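Local coordinates for protein aromatic amino acid aminotransferase I (Candida albicans WO-1, PDB 6HNU) that probably catalyses transfer of the amino group from aromatic L-amino acids to 2-oxoglutarate, using pyridoxal 5'-phosphate as cofactor, at residues I159-Y164 and F209-C214; T165-L170 and S435-E440. All coordinates share one frame; numbering follows the deposited sequence. Where two conformers were deposited one is given.

How the contacts relate
The chain runs straight from contact 1 into contact 2: strand 158-162 ends, and residues 163-166 lead into helix 167-175, which begins within 165-170. The two centres lie about 10 Å apart. Glu163 O and Ala439 N, 2.9 Å apart, probably share a hydrogen bond that ties the strand exit to the loop 435-440. In addition, Ile213 CD1 packs against Thr165 OG1 at 3.5 Å, and Tyr211 OH against Ala169 CB at 3.4 Å. Both contacts reach the cofactor, contact 1 through Tyr211 and Ile213, contact 2 through Phe166. PLP C4A lies 1.4 Å from N of the bound phenylalanine, a covalent distance, consistent with an external aldimine or a related adduct of cofactor and amino acid.

Contact 1 (I159-Y164 and F209-C214); sequences ILVEEY and FLYTIC. With PLP (pyridoxal-5'-phosphate), chain I.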
ATOM      1  N   ILE B 159     -12.054  -5.458 -19.783  1.00 17.30           N
ATOM      2  CA  ILE B 159     -12.240  -3.983 -19.618  1.00 17.58           C
ATOM      3  C   ILE B 159     -11.932  -3.274 -20.936  1.00 17.85           C
ATOM      4  O   ILE B 159     -11.154  -3.823 -21.777  1.00 16.97           O
ATOM      5  CB  ILE B 159     -11.372  -3.450 -18.467  1.00 18.16           C
ATOM      6  CG1 ILE B 159      -9.875  -3.633 -18.721  1.00 17.16           C
ATOM      7  CG2 ILE B 159     -11.833  -4.119 -17.196  1.00 18.94           C
ATOM      8  CD1 ILE B 159      -9.001  -2.810 -17.793  1.00 17.09           C
ATOM      9  N   LEU B 160     -12.501  -2.080 -21.111  1.00 17.19           N
ATOM     10  CA  LEU B 160     -12.131  -1.200 -22.228  1.00 16.80           C
ATOM     11  C   LEU B 160     -11.079  -0.231 -21.701  1.00 16.34           C
ATOM     12  O   LEU B 160     -11.259   0.283 -20.551  1.00 14.80           O
ATOM     13  CB  LEU B 160     -13.359  -0.465 -22.767  1.00 17.57           C
ATOM     14  CG  LEU B 160     -14.537  -1.367 -23.163  1.00 17.61           C
ATOM     15  CD1 LEU B 160     -15.717  -0.515 -23.547  1.00 19.96           C
ATOM     16  CD2 LEU B 160     -14.122  -2.277 -24.295  1.00 17.42           C
ATOM     17  N   VAL B 161     -10.035  -0.023 -22.506  1.00 15.46           N
ATOM     18  CA  VAL B 161      -8.940   0.950 -22.230  1.00 16.10           C
ATOM     19  C   VAL B 161      -8.756   1.818 -23.469  1.00 16.97           C
ATOM     20  O   VAL B 161      -9.080   1.345 -24.567  1.00 16.69           O
ATOM     21  CB  VAL B 161      -7.623   0.275 -21.817  1.00 15.46           C
ATOM     22  CG1 VAL B 161      -7.784  -0.637 -20.592  1.00 17.63           C
ATOM     23  CG2 VAL B 161      -6.998  -0.515 -22.968  1.00 16.03           C
ATOM     24  N   GLU B 162      -8.203   3.027 -23.284  1.00 16.07           N
ATOM     25  CA  GLU B 162      -7.739   3.901 -24.378  1.00 15.83           C
ATOM     26  C   GLU B 162      -6.708   3.119 -25.205  1.00 16.06           C
ATOM     27  O   GLU B 162      -5.862   2.428 -24.620  1.00 14.94           O
ATOM     28  CB  GLU B 162      -7.254   5.237 -23.817  1.00 16.19           C
ATOM     29  CG  GLU B 162      -8.429   6.024 -23.273  1.00 16.09           C
ATOM     30  CD  GLU B 162      -8.153   7.046 -22.188  1.00 15.51           C
ATOM     31  OE1 GLU B 162      -7.266   6.808 -21.361  1.00 15.50           O
ATOM     32  OE2 GLU B 162      -8.917   8.027 -22.145  1.00 16.53           O
ATOM     33  N   GLU B 163      -6.755   3.216 -26.535  1.00 17.48           N
ATOM     34  CA  GLU B 163      -5.902   2.335 -27.374  1.00 18.72           C
ATOM     35  C   GLU B 163      -4.429   2.678 -27.170  1.00 18.01           C
ATOM     36  O   GLU B 163      -3.627   1.799 -27.422  1.00 17.02           O
ATOM     37  CB  GLU B 163      -6.262   2.372 -28.861  1.00 23.64           C
ATOM     38  CG  GLU B 163      -5.830   3.640 -29.558  1.00 25.27           C
ATOM     39  CD  GLU B 163      -6.113   3.667 -31.058  1.00 25.88           C
ATOM     40  OE1 GLU B 163      -6.779   4.601 -31.490  1.00 24.97           O
ATOM     41  OE2 GLU B 163      -5.644   2.791 -31.756  1.00 27.67           O
ATOM     42  N   TYR B 164      -4.084   3.886 -26.712  1.00 16.00           N
ATOM     43  CA  TYR B 164      -2.767   4.244 -26.148  1.00 15.77           C
ATOM     44  C   TYR B 164      -2.994   4.680 -24.710  1.00 17.02           C
ATOM     45  O   TYR B 164      -3.824   5.572 -24.492  1.00 15.84           O
ATOM     46  CB  TYR B 164      -2.052   5.373 -26.880  1.00 16.96           C
ATOM     47  CG  TYR B 164      -1.790   5.045 -28.323  1.00 17.10           C
ATOM     48  CD1 TYR B 164      -2.755   5.279 -29.283  1.00 18.66           C
ATOM     49  CD2 TYR B 164      -0.643   4.394 -28.698  1.00 18.13           C
ATOM     50  CE1 TYR B 164      -2.572   4.907 -30.608  1.00 19.84           C
ATOM     51  CE2 TYR B 164      -0.401   4.073 -30.031  1.00 20.33           C
ATOM     52  CZ  TYR B 164      -1.379   4.317 -30.986  1.00 20.75           C
ATOM     53  OH  TYR B 164      -1.206   3.971 -32.296  1.00 23.35           O
ATOM     54  N   PHE B 209     -16.026  -2.388 -17.307  1.00 16.94           N
ATOM     55  CA  PHE B 209     -15.884  -0.924 -17.264  1.00 16.82           C
ATOM     56  C   PHE B 209     -14.966  -0.426 -18.378  1.00 16.83           C
ATOM     57  O   PHE B 209     -14.238  -1.200 -19.063  1.00 16.86           O
ATOM     58  CB  PHE B 209     -15.391  -0.520 -15.867  1.00 17.30           C
ATOM     59  CG  PHE B 209     -14.045  -1.036 -15.426  1.00 13.95           C
ATOM     60  CD1 PHE B 209     -12.860  -0.556 -15.980  1.00 14.89           C
ATOM     61  CD2 PHE B 209     -13.952  -1.921 -14.372  1.00 15.21           C
ATOM     62  CE1 PHE B 209     -11.636  -1.024 -15.552  1.00 15.88           C
ATOM     63  CE2 PHE B 209     -12.719  -2.360 -13.916  1.00 15.56           C
ATOM     64  CZ  PHE B 209     -11.558  -1.899 -14.498  1.00 15.11           C
ATOM     65  N   LEU B 210     -14.948   0.895 -18.476  1.00 17.73           N
ATOM     66  CA  LEU B 210     -13.989   1.661 -19.293  1.00 16.48           C
ATOM     67  C   LEU B 210     -13.021   2.374 -18.358  1.00 16.94           C
ATOM     68  O   LEU B 210     -13.482   2.992 -17.390  1.00 16.42           O
ATOM     69  CB  LEU B 210     -14.739   2.658 -20.187  1.00 15.85           C
ATOM     70  CG  LEU B 210     -13.861   3.759 -20.787  1.00 15.76           C
ATOM     71  CD1 LEU B 210     -12.928   3.219 -21.844  1.00 17.44           C
ATOM     72  CD2 LEU B 210     -14.711   4.878 -21.368  1.00 16.30           C
ATOM     73  N   TYR B 211     -11.731   2.206 -18.624  1.00 16.73           N
ATOM     74  CA  TYR B 211     -10.613   2.844 -17.897  1.00 16.52           C
ATOM     75  C   TYR B 211     -10.172   4.023 -18.753  1.00 16.02           C
ATOM     76  O   TYR B 211      -9.734   3.793 -19.868  1.00 17.09           O
ATOM     77  CB  TYR B 211      -9.480   1.827 -17.649  1.00 15.58           C
ATOM     78  CG  TYR B 211      -8.184   2.419 -17.148  1.00 14.65           C
ATOM     79  CD1 TYR B 211      -8.087   2.950 -15.872  1.00 14.72           C
ATOM     80  CD2 TYR B 211      -7.062   2.484 -17.956  1.00 14.68           C
ATOM     81  CE1 TYR B 211      -6.929   3.539 -15.411  1.00 14.29           C
ATOM     82  CE2 TYR B 211      -5.880   3.060 -17.522  1.00 14.11           C
ATOM     83  CZ  TYR B 211      -5.822   3.605 -16.246  1.00 13.95           C
ATOM     84  OH  TYR B 211      -4.671   4.181 -15.826  1.00 12.61           O
ATOM     85  N   THR B 212     -10.268   5.244 -18.230  1.00 15.38           N
ATOM     86  CA  THR B 212      -9.950   6.478 -18.959  1.00 14.64           C
ATOM     87  C   THR B 212      -9.075   7.385 -18.107  1.00 15.45           C
ATOM     88  O   THR B 212      -9.432   7.712 -16.968  1.00 14.23           O
ATOM     89  CB  THR B 212     -11.223   7.150 -19.506  1.00 15.32           C
ATOM     90  OG1 THR B 212     -10.830   8.329 -20.189  1.00 16.03           O
ATOM     91  CG2 THR B 212     -12.245   7.539 -18.459  1.00 16.03           C
ATOM     92  N   ILE B 213      -7.991   7.852 -18.697  1.00 14.34           N
ATOM     93  CA  ILE B 213      -7.215   8.978 -18.114  1.00 15.53           C
ATOM     94  C   ILE B 213      -7.679  10.213 -18.869  1.00 15.25           C
ATOM     95  O   ILE B 213      -6.986  10.647 -19.812  1.00 14.08           O
ATOM     96  CB  ILE B 213      -5.711   8.690 -18.251  1.00 15.27           C
ATOM     97  CG1 ILE B 213      -5.365   7.272 -17.798  1.00 16.27           C
ATOM     98  CG2 ILE B 213      -4.910   9.733 -17.505  1.00 15.65           C
ATOM     99  CD1 ILE B 213      -4.073   6.716 -18.362  1.00 17.68           C
ATOM    100  N   CYS B 214      -8.837  10.767 -18.495  1.00 15.04           N
ATOM    101  CA  CYS B 214      -9.588  11.585 -19.446  1.00 15.44           C
ATOM    102  C   CYS B 214      -9.033  13.014 -19.487  1.00 15.14           C
ATOM    103  O   CYS B 214      -9.338  13.688 -20.455  1.00 17.15           O
ATOM    104  CB  CYS B 214     -11.076  11.502 -19.177  1.00 16.45           C
ATOM    105  SG  CYS B 214     -11.541  11.733 -17.452  1.00 17.13           S
TER
HETATM  106  N1  PLP I 502      -2.351   6.752 -13.195  1.00 25.81           N
HETATM  107  C2  PLP I 502      -1.839   7.300 -14.300  1.00 23.33           C
HETATM  108  C2A PLP I 502      -2.631   7.241 -15.559  1.00 26.54           C
HETATM  109  C3  PLP I 502      -0.588   7.912 -14.292  1.00 24.00           C
HETATM  110  O3  PLP I 502      -0.094   8.390 -15.475  1.00 21.64           O
HETATM  111  C4  PLP I 502       0.152   7.931 -13.093  1.00 25.89           C
HETATM  112  C4A PLP I 502       1.481   8.540 -13.069  1.00 29.74           C
HETATM  113  C5  PLP I 502      -0.416   7.387 -11.934  1.00 23.78           C
HETATM  114  C6  PLP I 502      -1.647   6.790 -12.043  1.00 25.06           C
HETATM  115  C5A PLP I 502       0.348   7.308 -10.635  1.00 24.67           C
HETATM  116  O4P PLP I 502      -0.476   7.746  -9.521  1.00 21.78           O
HETATM  117  P   PLP I 502      -0.041   7.668  -8.037  1.00 20.55           P
HETATM  118  O1P PLP I 502      -1.191   8.386  -7.368  1.00 19.56           O
HETATM  119  O2P PLP I 502       1.324   8.403  -7.932  1.00 18.46           O
HETATM  120  O3P PLP I 502       0.075   6.192  -7.664  1.00 19.83           O
HETATM  121  O   HOH W   1      -7.051   4.123 -20.755  1.00 13.04           O
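The carboxylate of Glu162 is bound by the end of the neighbouring strand: OE1 accepts a hydrogen bond from Ile213 N at 3.0 Å, and OE2 one from Thr212 OG1 at 2.8 Å. The two strands are parallel neighbours in the central mixed sheet of the large domain, the PLP-binding core of fold-type I aminotransferases. Ile213 N meets OE1 on its syn side, 28° out of the carboxylate plane, whereas the threonine hydroxyl approaches OE2 from well above that plane, at 51°. One water sits in the widening gap where the strands separate; it accepts from Glu162 N and donates to both Glu162 OE1 and Tyr211 O. With Gln217 NE2 as a further donor, OE1 of this buried side chain receives three hydrogen bonds, which probably help stabilise its negative charge.

Farther back, the strands are paired through Leu160, whose N donates to Phe209 O and whose O accepts from Tyr211 N, each at 2.8 Å. On one side of the sheet, Leu160 CB packs against Leu210 CD1. On the other, Phe209 CG lies between its backbone N and carbonyl carbon (chi1 62°), and the ring runs alongside Ile159, whose CG2 rests over one face, 3.6 Å from the ring centre. Helix 141-152 packs on both residues. Val161 CG1 lies obliquely by the Tyr211 ring, whose hydroxyl is hydrogen-bonded to Asp246 of the PLP pocket. The contact reaches the cofactor at Ile213, where CD1 lies 3.2 Å from the PLP methyl carbon C2A, a tight approach for two methyl groups.

Contact 2 (T165-L170 and S435-E440); sequences TFSSAL and SWFKAE. With PLP (pyridoxal-5'-phosphate), chain I; PHE (phenylalanine), chain J.
Thr165 N donates to Phe437 O at 3.0 Å, joining the N-terminal end of helix 167-175, where Phe166 is the N-cap residue, to a 3-10 segment that ends at Phe437, in the long loop between strands 429-433 and 459-465 of this fold-type I aminotransferase. This is the only hydrogen bond between the two segments. Beside it, Phe437 turns its edge to Thr165 O, which lies near the ring plane, 3.4 Å from Phe437 CB and 3.6 Å from CD2. One turn into the helix, Leu170 lays both methyls against Ala439: CD1 is 3.9 Å and CD2 4.0 Å from Ala439 CB. Lys438 starts away from 165-170; its NZ donates to Ala439 O and forms a salt bridge with Glu440 OE2. The second subunit packs on the same region, Leu28 of that chain on Phe437 and Pro27 of that chain on Ser167.

Phe166 itself faces the active site. Its CG is anti to the backbone N (chi1 -175°), and the ring lies with one face over the cofactor, PLP C3 being 3.4 Å from its plane and offset toward the rim. Phe166 CZ comes within 3.4 Å of N of the bound phenylalanine, which approaches the ring obliquely.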
ATOM      1  N   THR B 165      -2.346   4.003 -23.775  1.00 16.18           N
ATOM      2  CA  THR B 165      -2.624   4.286 -22.337  1.00 16.95           C
ATOM      3  C   THR B 165      -1.393   3.973 -21.481  1.00 17.71           C
ATOM      4  O   THR B 165      -0.314   3.670 -22.027  1.00 15.91           O
ATOM      5  CB  THR B 165      -3.889   3.531 -21.908  1.00 16.62           C
ATOM      6  OG1 THR B 165      -4.272   4.098 -20.645  1.00 15.50           O
ATOM      7  CG2 THR B 165      -3.711   2.032 -21.853  1.00 16.76           C
ATOM      8  N   PHE B 166      -1.564   4.010 -20.158  1.00 16.72           N
ATOM      9  CA  PHE B 166      -0.495   3.937 -19.145  1.00 17.16           C
ATOM     10  C   PHE B 166       0.015   2.501 -19.031  1.00 18.26           C
ATOM     11  O   PHE B 166      -0.802   1.615 -18.810  1.00 17.81           O
ATOM     12  CB  PHE B 166      -1.104   4.461 -17.847  1.00 17.48           C
ATOM     13  CG  PHE B 166      -0.174   4.593 -16.681  1.00 19.89           C
ATOM     14  CD1 PHE B 166       1.161   4.913 -16.868  1.00 20.57           C
ATOM     15  CD2 PHE B 166      -0.662   4.422 -15.388  1.00 20.22           C
ATOM     16  CE1 PHE B 166       1.994   5.093 -15.778  1.00 21.86           C
ATOM     17  CE2 PHE B 166       0.183   4.559 -14.301  1.00 20.54           C
ATOM     18  CZ  PHE B 166       1.507   4.905 -14.498  1.00 22.04           C
ATOM     19  N   SER B 167       1.299   2.244 -19.257  1.00 18.64           N
ATOM     20  CA  SER B 167       1.868   0.870 -19.259  1.00 20.95           C
ATOM     21  C   SER B 167       1.616   0.137 -17.929  1.00 20.10           C
ATOM     22  O   SER B 167       1.237  -1.035 -17.993  1.00 19.26           O
ATOM     23  CB  SER B 167       3.332   0.890 -19.625  1.00 25.63           C
ATOM     24  OG  SER B 167       3.473   1.347 -20.971  1.00 30.58           O
ATOM     25  N   SER B 168       1.751   0.827 -16.795  1.00 19.08           N
ATOM     26  CA  SER B 168       1.544   0.265 -15.436  0.50 18.94           C
ATOM     27  C   SER B 168       0.108  -0.233 -15.292  1.00 18.21           C
ATOM     28  O   SER B 168      -0.068  -1.279 -14.669  1.00 16.79           O
ATOM     29  CB  SER B 168       1.890   1.241 -14.345  0.50 18.64           C
ATOM     30  OG  SER B 168       3.248   1.618 -14.456  0.50 18.30           O
ATOM     31  N   ALA B 169      -0.886   0.489 -15.855  1.00 16.83           N
ATOM     32  CA  ALA B 169      -2.297   0.065 -15.729  1.00 16.91           C
ATOM     33  C   ALA B 169      -2.517  -1.239 -16.512  1.00 16.36           C
ATOM     34  O   ALA B 169      -3.274  -2.130 -16.034  1.00 15.83           O
ATOM     35  CB  ALA B 169      -3.218   1.174 -16.174  1.00 17.54           C
ATOM     36  N   LEU B 170      -1.890  -1.371 -17.674  1.00 15.93           N
ATOM     37  CA  LEU B 170      -2.019  -2.577 -18.515  1.00 15.07           C
ATOM     38  C   LEU B 170      -1.318  -3.746 -17.816  1.00 17.13           C
ATOM     39  O   LEU B 170      -1.872  -4.847 -17.822  1.00 17.83           O
ATOM     40  CB  LEU B 170      -1.380  -2.299 -19.879  1.00 17.60           C
ATOM     41  CG  LEU B 170      -2.059  -1.249 -20.762  1.00 16.87           C
ATOM     42  CD1 LEU B 170      -1.309  -1.121 -22.081  1.00 20.03           C
ATOM     43  CD2 LEU B 170      -3.515  -1.584 -20.978  1.00 17.07           C
ATOM     44  N   SER B 435       4.383   3.866 -29.839  1.00 17.04           N
ATOM     45  CA  SER B 435       3.912   2.461 -30.010  1.00 18.08           C
ATOM     46  C   SER B 435       4.085   1.701 -28.677  1.00 17.53           C
ATOM     47  O   SER B 435       3.382   0.738 -28.451  1.00 18.54           O
ATOM     48  CB  SER B 435       4.666   1.780 -31.133  1.00 17.03           C
ATOM     49  OG  SER B 435       6.036   1.647 -30.792  1.00 17.88           O
ATOM     50  N   TRP B 436       4.987   2.148 -27.820  1.00 17.24           N
ATOM     51  CA  TRP B 436       5.267   1.518 -26.502  1.00 20.28           C
ATOM     52  C   TRP B 436       4.025   1.603 -25.613  1.00 19.92           C
ATOM     53  O   TRP B 436       3.956   0.804 -24.692  1.00 18.52           O
ATOM     54  CB  TRP B 436       6.480   2.144 -25.824  1.00 21.76           C
ATOM     55  CG  TRP B 436       7.774   1.979 -26.567  1.00 23.91           C
ATOM     56  CD1 TRP B 436       7.952   1.489 -27.829  1.00 27.08           C
ATOM     57  CD2 TRP B 436       9.071   2.406 -26.122  1.00 25.16           C
ATOM     58  NE1 TRP B 436       9.271   1.582 -28.194  1.00 26.39           N
ATOM     59  CE2 TRP B 436       9.984   2.104 -27.147  1.00 24.95           C
ATOM     60  CE3 TRP B 436       9.549   3.004 -24.949  1.00 27.13           C
ATOM     61  CZ2 TRP B 436      11.349   2.365 -27.026  1.00 27.57           C
ATOM     62  CZ3 TRP B 436      10.901   3.239 -24.821  1.00 28.62           C
ATOM     63  CH2 TRP B 436      11.783   2.953 -25.862  1.00 28.27           C
ATOM     64  N   PHE B 437       3.063   2.488 -25.914  1.00 18.13           N
ATOM     65  CA  PHE B 437       1.857   2.702 -25.068  1.00 16.79           C
ATOM     66  C   PHE B 437       0.662   2.004 -25.680  1.00 16.68           C
ATOM     67  O   PHE B 437      -0.463   2.134 -25.158  1.00 16.06           O
ATOM     68  CB  PHE B 437       1.559   4.183 -24.867  1.00 16.08           C
ATOM     69  CG  PHE B 437       2.700   4.957 -24.299  1.00 16.18           C
ATOM     70  CD1 PHE B 437       3.658   5.553 -25.104  1.00 17.93           C
ATOM     71  CD2 PHE B 437       2.808   5.118 -22.929  1.00 17.82           C
ATOM     72  CE1 PHE B 437       4.656   6.324 -24.551  1.00 17.95           C
ATOM     73  CE2 PHE B 437       3.806   5.903 -22.378  1.00 19.13           C
ATOM     74  CZ  PHE B 437       4.764   6.460 -23.184  1.00 19.90           C
ATOM     75  N   LYS B 438       0.857   1.293 -26.779  1.00 16.88           N
ATOM     76  CA  LYS B 438      -0.294   0.667 -27.459  1.00 19.24           C
ATOM     77  C   LYS B 438      -0.878  -0.447 -26.581  1.00 18.14           C
ATOM     78  O   LYS B 438      -0.117  -1.313 -26.224  1.00 20.02           O
ATOM     79  CB  LYS B 438       0.146   0.090 -28.811  1.00 21.67           C
ATOM     80  CG  LYS B 438      -0.996  -0.464 -29.648  1.00 26.64           C
ATOM     81  CD  LYS B 438      -1.827   0.617 -30.296  1.00 32.60           C
ATOM     82  CE  LYS B 438      -3.315   0.376 -30.223  1.00 37.79           C
ATOM     83  NZ  LYS B 438      -3.683  -1.016 -30.572  1.00 39.99           N
ATOM     84  N   ALA B 439      -2.196  -0.495 -26.388  1.00 16.80           N
ATOM     85  CA  ALA B 439      -2.889  -1.527 -25.610  1.00 17.89           C
ATOM     86  C   ALA B 439      -3.333  -2.610 -26.588  1.00 18.70           C
ATOM     87  O   ALA B 439      -3.819  -2.263 -27.685  1.00 19.27           O
ATOM     88  CB  ALA B 439      -4.061  -0.961 -24.856  1.00 18.12           C
ATOM     89  N   GLU B 440      -3.201  -3.858 -26.197  1.00 21.40           N
ATOM     90  CA  GLU B 440      -3.683  -5.012 -26.995  1.00 26.74           C
ATOM     91  C   GLU B 440      -4.523  -5.936 -26.117  1.00 25.19           C
ATOM     92  O   GLU B 440      -4.220  -6.074 -24.962  1.00 21.29           O
ATOM     93  CB  GLU B 440      -2.499  -5.740 -27.618  1.00 29.55           C
ATOM     94  CG  GLU B 440      -1.723  -4.860 -28.563  1.00 35.00           C
ATOM     95  CD  GLU B 440      -2.411  -4.472 -29.871  1.00 38.62           C
ATOM     96  OE1 GLU B 440      -3.651  -4.671 -30.019  1.00 44.30           O
ATOM     97  OE2 GLU B 440      -1.696  -3.943 -30.747  1.00 43.58           O
TER
HETATM   98  N1  PLP I 502      -2.351   6.752 -13.195  1.00 25.81           N
HETATM   99  C2  PLP I 502      -1.839   7.300 -14.300  1.00 23.33           C
HETATM  100  C2A PLP I 502      -2.631   7.241 -15.559  1.00 26.54           C
HETATM  101  C3  PLP I 502      -0.588   7.912 -14.292  1.00 24.00           C
HETATM  102  O3  PLP I 502      -0.094   8.390 -15.475  1.00 21.64           O
HETATM  103  C4  PLP I 502       0.152   7.931 -13.093  1.00 25.89           C
HETATM  104  C4A PLP I 502       1.481   8.540 -13.069  1.00 29.74           C
HETATM  105  C5  PLP I 502      -0.416   7.387 -11.934  1.00 23.78           C
HETATM  106  C6  PLP I 502      -1.647   6.790 -12.043  1.00 25.06           C
HETATM  107  C5A PLP I 502       0.348   7.308 -10.635  1.00 24.67           C
HETATM  108  O4P PLP I 502      -0.476   7.746  -9.521  1.00 21.78           O
HETATM  109  P   PLP I 502      -0.041   7.668  -8.037  1.00 20.55           P
HETATM  110  O1P PLP I 502      -1.191   8.386  -7.368  1.00 19.56           O
HETATM  111  O2P PLP I 502       1.324   8.403  -7.932  1.00 18.46           O
HETATM  112  O3P PLP I 502       0.075   6.192  -7.664  1.00 19.83           O
HETATM  113  N   PHE J 503       2.474   8.089 -13.968  1.00 57.97           N
HETATM  114  CA  PHE J 503       3.938   8.059 -13.679  1.00 65.95           C
HETATM  115  C   PHE J 503       4.667   7.656 -14.969  1.00 79.40           C
HETATM  116  O   PHE J 503       4.561   8.375 -15.977  1.00 75.95           O
HETATM  117  CB  PHE J 503       4.214   7.147 -12.479  1.00 64.21           C
HETATM  118  CG  PHE J 503       5.628   6.643 -12.368  1.00 63.17           C
HETATM  119  CD1 PHE J 503       6.708   7.495 -12.569  1.00 63.66           C
HETATM  120  CD2 PHE J 503       5.877   5.313 -12.056  1.00 61.88           C
HETATM  121  CE1 PHE J 503       8.009   7.018 -12.476  1.00 62.85           C
HETATM  122  CE2 PHE J 503       7.177   4.841 -11.959  1.00 64.63           C
HETATM  123  CZ  PHE J 503       8.240   5.696 -12.159  1.00 63.53           C
HETATM  124  OXT PHE J 503       5.349   6.623 -15.043  1.00 92.14           O